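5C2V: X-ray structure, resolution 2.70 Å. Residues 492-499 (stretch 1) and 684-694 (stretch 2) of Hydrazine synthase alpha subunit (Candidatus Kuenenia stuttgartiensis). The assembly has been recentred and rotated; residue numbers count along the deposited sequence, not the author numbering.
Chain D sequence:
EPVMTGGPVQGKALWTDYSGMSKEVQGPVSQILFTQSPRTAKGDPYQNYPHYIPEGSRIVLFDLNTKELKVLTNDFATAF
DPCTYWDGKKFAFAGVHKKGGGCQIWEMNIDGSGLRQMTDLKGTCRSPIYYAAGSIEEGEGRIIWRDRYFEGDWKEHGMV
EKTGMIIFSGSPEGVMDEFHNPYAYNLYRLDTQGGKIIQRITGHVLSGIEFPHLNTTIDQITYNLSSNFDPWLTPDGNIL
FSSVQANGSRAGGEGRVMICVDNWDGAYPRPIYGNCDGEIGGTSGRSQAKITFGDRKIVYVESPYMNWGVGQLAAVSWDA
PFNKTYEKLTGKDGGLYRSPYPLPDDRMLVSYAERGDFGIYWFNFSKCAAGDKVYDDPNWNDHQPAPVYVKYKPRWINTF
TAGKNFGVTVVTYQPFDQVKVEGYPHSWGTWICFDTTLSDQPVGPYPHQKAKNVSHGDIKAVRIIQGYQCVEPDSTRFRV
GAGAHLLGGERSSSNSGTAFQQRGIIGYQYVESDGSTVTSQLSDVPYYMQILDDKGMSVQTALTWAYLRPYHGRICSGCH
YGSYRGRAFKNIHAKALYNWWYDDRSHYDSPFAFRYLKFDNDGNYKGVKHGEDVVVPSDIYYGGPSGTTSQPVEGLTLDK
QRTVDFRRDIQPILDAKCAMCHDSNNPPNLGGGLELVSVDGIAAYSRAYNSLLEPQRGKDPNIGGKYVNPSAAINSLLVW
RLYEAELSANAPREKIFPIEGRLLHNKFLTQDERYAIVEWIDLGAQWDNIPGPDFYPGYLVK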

# COMPACT_ATOMS: atom_id res chain seq x y z
N SER D 492 -13.69 4.28 14.66
CA SER D 492 -13.81 4.15 16.11
C SER D 492 -15.24 4.50 16.53
O SER D 492 -16.06 4.89 15.69
CB SER D 492 -12.80 5.04 16.83
OG SER D 492 -13.04 6.41 16.54
N SER D 493 -15.53 4.36 17.81
CA SER D 493 -16.87 4.62 18.33
C SER D 493 -16.82 4.77 19.84
O SER D 493 -15.75 4.73 20.44
CB SER D 493 -17.82 3.48 17.96
OG SER D 493 -17.60 2.34 18.77
N SER D 494 -17.99 4.93 20.46
CA SER D 494 -18.07 5.06 21.92
C SER D 494 -17.58 3.79 22.63
O SER D 494 -17.25 3.83 23.81
CB SER D 494 -19.51 5.37 22.34
OG SER D 494 -19.65 5.34 23.75
N ASN D 495 -17.55 2.68 21.90
CA ASN D 495 -17.12 1.40 22.45
C ASN D 495 -15.60 1.22 22.51
O ASN D 495 -15.08 0.65 23.47
CB ASN D 495 -17.73 0.26 21.64
CG ASN D 495 -19.23 0.15 21.84
OD1 ASN D 495 -19.74 0.40 22.93
ND2 ASN D 495 -19.95 -0.23 20.79
N SER D 496 -14.89 1.69 21.49
CA SER D 496 -13.44 1.53 21.45
C SER D 496 -12.74 2.65 20.70
O SER D 496 -13.30 3.25 19.78
CB SER D 496 -13.07 0.19 20.81
OG SER D 496 -13.27 0.22 19.41
N GLY D 497 -11.50 2.94 21.10
CA GLY D 497 -10.69 3.95 20.44
C GLY D 497 -9.99 3.38 19.23
O GLY D 497 -9.28 4.10 18.52
N THR D 498 -10.18 2.09 18.99
CA THR D 498 -9.56 1.42 17.84
C THR D 498 -10.62 0.98 16.85
O THR D 498 -11.82 1.17 17.07
CB THR D 498 -8.73 0.20 18.27
OG1 THR D 498 -9.60 -0.90 18.56
CG2 THR D 498 -7.90 0.52 19.51
N ALA D 499 -10.18 0.38 15.74
CA ALA D 499 -11.09 -0.10 14.71
C ALA D 499 -11.70 -1.44 15.11
O ALA D 499 -12.61 -1.94 14.44
CB ALA D 499 -10.37 -0.21 13.38
N ALA D 684 -16.20 10.50 25.69
CA ALA D 684 -16.41 9.06 25.56
C ALA D 684 -15.68 8.31 26.66
O ALA D 684 -16.30 7.63 27.49
CB ALA D 684 -15.95 8.57 24.20
N TYR D 685 -14.35 8.45 26.67
CA TYR D 685 -13.48 7.67 27.54
C TYR D 685 -12.82 8.53 28.61
O TYR D 685 -12.98 9.75 28.64
CB TYR D 685 -12.40 6.98 26.71
CG TYR D 685 -12.89 6.54 25.36
CD1 TYR D 685 -13.68 5.41 25.24
CD2 TYR D 685 -12.54 7.22 24.20
CE1 TYR D 685 -14.14 4.99 24.02
CE2 TYR D 685 -12.99 6.79 22.96
CZ TYR D 685 -13.79 5.68 22.89
OH TYR D 685 -14.24 5.24 21.67
N SER D 686 -12.06 7.88 29.49
CA SER D 686 -11.38 8.57 30.57
C SER D 686 -10.02 9.11 30.14
O SER D 686 -9.64 9.01 28.97
CB SER D 686 -11.23 7.65 31.78
OG SER D 686 -10.45 6.51 31.46
N ARG D 687 -9.29 9.67 31.10
CA ARG D 687 -7.97 10.23 30.82
C ARG D 687 -6.95 9.15 30.49
O ARG D 687 -6.16 9.29 29.55
CB ARG D 687 -7.49 11.05 32.02
CG ARG D 687 -6.06 11.57 31.89
CD ARG D 687 -5.90 12.44 30.66
NE ARG D 687 -6.73 13.64 30.73
CZ ARG D 687 -6.95 14.45 29.70
NH1 ARG D 687 -6.41 14.18 28.52
NH2 ARG D 687 -7.71 15.53 29.85
N ALA D 688 -6.97 8.06 31.26
CA ALA D 688 -6.01 6.97 31.07
C ALA D 688 -6.17 6.31 29.71
O ALA D 688 -5.18 6.00 29.04
CB ALA D 688 -6.17 5.94 32.18
N TYR D 689 -7.41 6.10 29.29
CA TYR D 689 -7.69 5.48 28.00
C TYR D 689 -7.23 6.38 26.85
O TYR D 689 -6.61 5.91 25.90
CB TYR D 689 -9.18 5.15 27.85
CG TYR D 689 -9.50 4.33 26.62
CD1 TYR D 689 -9.86 4.94 25.43
CD2 TYR D 689 -9.44 2.95 26.66
CE1 TYR D 689 -10.15 4.19 24.30
CE2 TYR D 689 -9.73 2.19 25.54
CZ TYR D 689 -10.08 2.82 24.36
OH TYR D 689 -10.37 2.07 23.25
N ASN D 690 -7.55 7.66 26.96
CA ASN D 690 -7.13 8.64 25.95
C ASN D 690 -5.61 8.72 25.85
O ASN D 690 -5.06 8.86 24.76
CB ASN D 690 -7.70 10.02 26.27
CG ASN D 690 -9.16 10.15 25.88
OD1 ASN D 690 -9.49 10.34 24.71
ND2 ASN D 690 -10.05 10.04 26.86
N SER D 691 -4.95 8.63 27.00
CA SER D 691 -3.49 8.66 27.04
C SER D 691 -2.88 7.43 26.38
O SER D 691 -2.03 7.55 25.50
CB SER D 691 -3.00 8.77 28.49
OG SER D 691 -3.44 9.97 29.09
N LEU D 692 -3.34 6.25 26.79
CA LEU D 692 -2.75 5.00 26.33
C LEU D 692 -3.01 4.71 24.85
O LEU D 692 -2.22 4.01 24.21
CB LEU D 692 -3.27 3.84 27.19
CG LEU D 692 -2.79 3.83 28.64
CD1 LEU D 692 -3.56 2.81 29.47
CD2 LEU D 692 -1.29 3.56 28.70
N LEU D 693 -4.10 5.25 24.32
CA LEU D 693 -4.46 5.00 22.93
C LEU D 693 -3.97 6.10 21.98
O LEU D 693 -4.28 6.08 20.79
CB LEU D 693 -5.98 4.84 22.80
CG LEU D 693 -6.55 3.44 23.03
CD1 LEU D 693 -5.92 2.43 22.08
CD2 LEU D 693 -6.38 2.99 24.48
N GLU D 694 -3.21 7.05 22.52
CA GLU D 694 -2.68 8.16 21.74
C GLU D 694 -1.75 7.70 20.62
O GLU D 694 -0.89 6.85 20.83
CB GLU D 694 -1.94 9.14 22.66
CG GLU D 694 -1.33 10.33 21.95
CD GLU D 694 -0.61 11.27 22.90
OE1 GLU D 694 -0.53 10.95 24.11
OE2 GLU D 694 -0.12 12.33 22.44

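The oddest feature of this contact is a pair of oxygens placed too close to be real as modelled: Ser493 O lies 2.0 Å from Tyr685 OH, shorter than any hydrogen bond between two oxygens. At 2.70 Å resolution such a value is best read as a coordinate error, and no interaction can be rested on it. What survives is the general placement of Tyr685 OH, which enters a turn of stretch 1 and also lies 2.9 Å from Ser496 O.

The firmest polar link is made by the other tyrosine. Gly497 N donates a hydrogen bond to Tyr689 OH, with 2.6 Å between Gly497 N and Tyr689 OH and an N-H...O angle of 164°, so the bond is short and nearly linear. Gly497 N sits at the edge of the Tyr689 ring, near its plane, as expected for a donor meeting a phenol oxygen in the direction of its lone pairs. Tyr689 belongs to the helix 687-692; its CA-to-CB bond points toward stretch 1, and a t rotamer (chi1 -172°) carries the hydroxyl to the loop.

Glycine suits its place at Gly497 for a steric reason that can be measured. An ideal CB built there would point toward stretch 2 and fall 2.9 Å from Tyr689 CE1, a clash. Without a side chain, the backbone can come close enough for its amide to reach the phenol.

Tyr685 provides the largest covered area of any residue here, 73 Å² of its surface. Its CA-to-CB bond runs sideways to stretch 1, yet the long ring brings its end nearer, and Tyr685 CE1 comes to 3.3 Å from Ser494 O. The contact is thus largely one of aromatic side chains against loop backbone, and Ser493, Ser494 and Ser496 direct their CA-to-CB bonds away from stretch 2, Ser496 only overall, since Ser496 CB still lies 4.1 Å from Tyr689 OH.

The loop has its own bracing. Ser493 N donates to Ser496 O at 3.2 Å, while Asn495 N donates to Ser493 OG at 3.1 Å with an angle of 154°, a use of the serine hydroxyl that helps to hold the turn.

An apolar contact lies beyond the tyrosines, where Thr498 CG2 packs 3.8 Å from Leu693 CD1. The threonine methyl can meet the leucine while OG1 is hydrogen-bonded to a residue flanking the stretches. Leu693 follows directly after the helix, Leu693 N donating to Tyr689 O at 3.0 Å, and points its CA-to-CB bond toward stretch 1. Altogether the contact buries 283 Å², both sides summed, a modest area.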